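Local structure of enoyl-acyl carrier protein reductase (Uncultured bacterium, 6KIA) at residues A[343-348]-A[381-386]. The protein probably reduces enoyl-acyl carrier protein substrates of fatty-acid synthesis with NADH, as a triclosan-resistant type of enoyl-acyl carrier protein reductase. Residues are numbered along the deposited sequence; the frame is centred on the assembly and turned at random.
Sequences LQKIDD and DEITKM
Two kinds of flat group matter here, carboxylates and one amide, and none of them stacks. The carboxylate of Glu-382 is met end-on: NZ of Lys-345 comes nearly along the C-O axis of OE1, at 3.2 Å, a charged hydrogen bond and salt bridge. Within helix 339-351, the carboxylate of Asp-348 receives NE2 of Gln-344 over one face, with OD1 3.1 Å away; the oxygen lies in the amide plane, but the nitrogen stands 52° out of the carboxylate plane.

Over residues 343-348 and 381-385 the two helix axes run antiparallel (175°), 11.2 Å apart at closest approach. Lys-345 and Glu-382 reach into the gap from both sides. With CG anti to the backbone N, the lysine heads for the other helix as far as CD, then bends at chi3 and chi4, so that NZ swings off to the side and OE1 of the glutamate comes to it. The bend leaves the methylenes against apolar neighbours: CD of Lys-345 lies 4.0 Å from CG1 of Ile-383, and its CE is 3.6 Å from CE of Met-386, at the end of a chain extended beyond CG.

Deeper in, Ile-346 and Ile-383 cross at about a right angle and meet tip to tip, CD1 to CD1 at 3.5 Å; a chi2 of -71° swings CD1 of Ile-346 across, while the chain of Ile-383 is extended. Phe-307 touches both isoleucines, while Leu-342 packs on Ile-383 and Met-386.

This is plain packing of helices 339-351 and 370-385, centred about 25 Å from the centre of the chain and graded, with aliphatic carbon inside and the ion pair at its border. Because Glu-382 is exposed, the salt bridge is probably softened by solvent, and the lysine joins both zones, its carbons extending the apolar layer.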
ATOM      1  N   LEU A 343      18.305   0.032  17.948  1.00 17.95           N
ATOM      2  CA  LEU A 343      18.852  -0.211  16.629  1.00 18.07           C
ATOM      3  C   LEU A 343      19.760  -1.436  16.585  1.00 20.99           C
ATOM      4  O   LEU A 343      19.807  -2.137  15.567  1.00 24.00           O
ATOM      5  CB  LEU A 343      19.594   1.020  16.138  1.00 18.57           C
ATOM      6  CG  LEU A 343      18.677   2.190  15.758  1.00 19.62           C
ATOM      7  CD1 LEU A 343      19.501   3.425  15.452  1.00 22.24           C
ATOM      8  CD2 LEU A 343      17.799   1.828  14.537  1.00 21.35           C
ATOM      9  N   GLN A 344      20.478  -1.681  17.683  1.00 22.70           N
ATOM     10  CA  GLN A 344      21.352  -2.845  17.745  1.00 24.72           C
ATOM     11  C   GLN A 344      20.520  -4.123  17.787  1.00 24.34           C
ATOM     12  O   GLN A 344      20.886  -5.149  17.203  1.00 23.19           O
ATOM     13  CB  GLN A 344      22.277  -2.741  18.967  1.00 20.97           C
ATOM     14  CG  GLN A 344      23.290  -3.883  19.055  1.00 31.32           C
ATOM     15  CD  GLN A 344      24.235  -3.896  17.857  1.00 37.07           C
ATOM     16  OE1 GLN A 344      24.867  -2.882  17.543  1.00 40.65           O
ATOM     17  NE2 GLN A 344      24.310  -5.029  17.167  1.00 39.33           N
ATOM     18  N   LYS A 345      19.356  -4.063  18.416  1.00 22.00           N
ATOM     19  CA  LYS A 345      18.513  -5.232  18.459  1.00 23.48           C
ATOM     20  C   LYS A 345      17.963  -5.540  17.060  1.00 24.87           C
ATOM     21  O   LYS A 345      17.810  -6.716  16.663  1.00 21.95           O
ATOM     22  CB  LYS A 345      17.378  -5.003  19.466  1.00 25.82           C
ATOM     23  CG  LYS A 345      16.321  -6.077  19.511  1.00 33.37           C
ATOM     24  CD  LYS A 345      15.386  -5.807  20.684  1.00 44.74           C
ATOM     25  CE  LYS A 345      16.146  -5.811  22.019  1.00 47.87           C
ATOM     26  NZ  LYS A 345      16.667  -7.139  22.469  1.00 46.98           N
ATOM     27  N   ILE A 346      17.723  -4.484  16.279  1.00 20.44           N
ATOM     28  CA  ILE A 346      17.346  -4.699  14.881  1.00 19.62           C
ATOM     29  C   ILE A 346      18.517  -5.220  14.018  1.00 18.97           C
ATOM     30  O   ILE A 346      18.347  -6.115  13.174  1.00 22.40           O
ATOM     31  CB  ILE A 346      16.783  -3.409  14.261  1.00 17.97           C
ATOM     32  CG1 ILE A 346      15.534  -2.966  15.026  1.00 20.86           C
ATOM     33  CG2 ILE A 346      16.489  -3.626  12.741  1.00 20.45           C
ATOM     34  CD1 ILE A 346      14.321  -3.874  14.803  1.00 22.54           C
ATOM     35  N   ASP A 347      19.728  -4.727  14.253  1.00 22.29           N
ATOM     36  CA  ASP A 347      20.858  -5.261  13.494  1.00 24.21           C
ATOM     37  C   ASP A 347      21.069  -6.757  13.824  1.00 26.51           C
ATOM     38  O   ASP A 347      21.300  -7.579  12.928  1.00 24.31           O
ATOM     39  CB  ASP A 347      22.141  -4.465  13.772  1.00 26.60           C
ATOM     40  CG  ASP A 347      22.102  -3.055  13.172  1.00 34.88           C
ATOM     41  OD1 ASP A 347      21.406  -2.844  12.146  1.00 35.04           O
ATOM     42  OD2 ASP A 347      22.789  -2.164  13.710  1.00 39.36           O
ATOM     43  N   ASP A 348      20.954  -7.096  15.099  1.00 23.55           N
ATOM     44  CA  ASP A 348      21.051  -8.481  15.545  1.00 24.63           C
ATOM     45  C   ASP A 348      19.974  -9.339  14.877  1.00 27.47           C
ATOM     46  O   ASP A 348      20.221 -10.487  14.486  1.00 28.20           O
ATOM     47  CB  ASP A 348      20.932  -8.564  17.071  1.00 24.69           C
ATOM     48  CG  ASP A 348      22.194  -8.082  17.793  1.00 36.10           C
ATOM     49  OD1 ASP A 348      23.247  -7.930  17.141  1.00 34.03           O
ATOM     50  OD2 ASP A 348      22.110  -7.817  19.015  1.00 35.32           O
ATOM     51  N   ASP A 381       7.463  -6.994  20.033  1.00 22.32           N
ATOM     52  CA  ASP A 381       6.915  -6.772  21.367  1.00 26.56           C
ATOM     53  C   ASP A 381       7.926  -6.093  22.305  1.00 26.35           C
ATOM     54  O   ASP A 381       7.575  -5.149  23.035  1.00 27.12           O
ATOM     55  CB  ASP A 381       6.474  -8.117  21.958  1.00 33.23           C
ATOM     56  CG  ASP A 381       5.119  -8.583  21.430  1.00 41.06           C
ATOM     57  OD1 ASP A 381       4.564  -7.966  20.487  1.00 42.71           O
ATOM     58  OD2 ASP A 381       4.640  -9.625  21.920  1.00 43.66           O
ATOM     59  N   GLU A 382       9.171  -6.588  22.305  1.00 22.54           N
ATOM     60  CA  GLU A 382      10.230  -6.017  23.141  1.00 24.15           C
ATOM     61  C   GLU A 382      10.470  -4.534  22.839  1.00 23.74           C
ATOM     62  O   GLU A 382      10.586  -3.682  23.754  1.00 27.76           O
ATOM     63  CB  GLU A 382      11.553  -6.780  22.969  1.00 26.38           C
ATOM     64  CG  GLU A 382      11.590  -8.175  23.567  1.00 41.09           C
ATOM     65  CD  GLU A 382      12.777  -8.993  23.075  1.00 49.41           C
ATOM     66  OE1 GLU A 382      13.770  -8.397  22.605  1.00 53.41           O
ATOM     67  OE2 GLU A 382      12.725 -10.239  23.168  1.00 56.68           O
ATOM     68  N   ILE A 383      10.525  -4.229  21.547  1.00 24.67           N
ATOM     69  CA  ILE A 383      10.795  -2.846  21.168  1.00 20.31           C
ATOM     70  C   ILE A 383       9.611  -1.967  21.579  1.00 23.71           C
ATOM     71  O   ILE A 383       9.798  -0.891  22.141  1.00 23.74           O
ATOM     72  CB  ILE A 383      11.085  -2.710  19.684  1.00 22.98           C
ATOM     73  CG1 ILE A 383      12.455  -3.338  19.411  1.00 19.88           C
ATOM     74  CG2 ILE A 383      11.085  -1.228  19.278  1.00 19.16           C
ATOM     75  CD1 ILE A 383      12.760  -3.493  17.957  1.00 21.58           C
ATOM     76  N   THR A 384       8.385  -2.424  21.349  1.00 22.85           N
ATOM     77  CA  THR A 384       7.248  -1.651  21.827  1.00 23.66           C
ATOM     78  C   THR A 384       7.295  -1.408  23.340  1.00 28.06           C
ATOM     79  O   THR A 384       6.969  -0.308  23.812  1.00 24.23           O
ATOM     80  CB  THR A 384       5.936  -2.335  21.452  1.00 31.04           C
ATOM     81  OG1 THR A 384       5.846  -2.349  20.026  1.00 31.19           O
ATOM     82  CG2 THR A 384       4.751  -1.568  22.027  1.00 28.39           C
ATOM     83  N   LYS A 385       7.774  -2.389  24.099  1.00 28.18           N
ATOM     84  CA  LYS A 385       7.828  -2.189  25.541  1.00 32.07           C
ATOM     85  C   LYS A 385       8.969  -1.268  25.956  1.00 32.67           C
ATOM     86  O   LYS A 385       8.998  -0.808  27.114  1.00 27.60           O
ATOM     87  CB  LYS A 385       7.985  -3.521  26.281  1.00 40.18           C
ATOM     88  CG  LYS A 385       6.845  -4.514  26.115  1.00 47.92           C
ATOM     89  CD  LYS A 385       7.156  -5.773  26.924  1.00 55.50           C
ATOM     90  CE  LYS A 385       6.438  -7.002  26.390  1.00 63.81           C
ATOM     91  NZ  LYS A 385       5.264  -6.651  25.554  1.00 67.05           N
ATOM     92  N   MET A 386       9.856  -0.928  25.014  1.00 28.23           N
ATOM     93  CA  MET A 386      10.852   0.119  25.303  1.00 28.10           C
ATOM     94  C   MET A 386      10.296   1.549  25.373  1.00 31.74           C
ATOM     95  O   MET A 386      11.011   2.475  25.767  1.00 28.40           O
ATOM     96  CB  MET A 386      11.957   0.109  24.251  1.00 25.10           C
ATOM     97  CG  MET A 386      12.813  -1.138  24.254  1.00 27.84           C
ATOM     98  SD  MET A 386      13.895  -1.082  22.831  1.00 27.41           S
ATOM     99  CE  MET A 386      14.735  -2.655  22.990  1.00 27.57           C
TER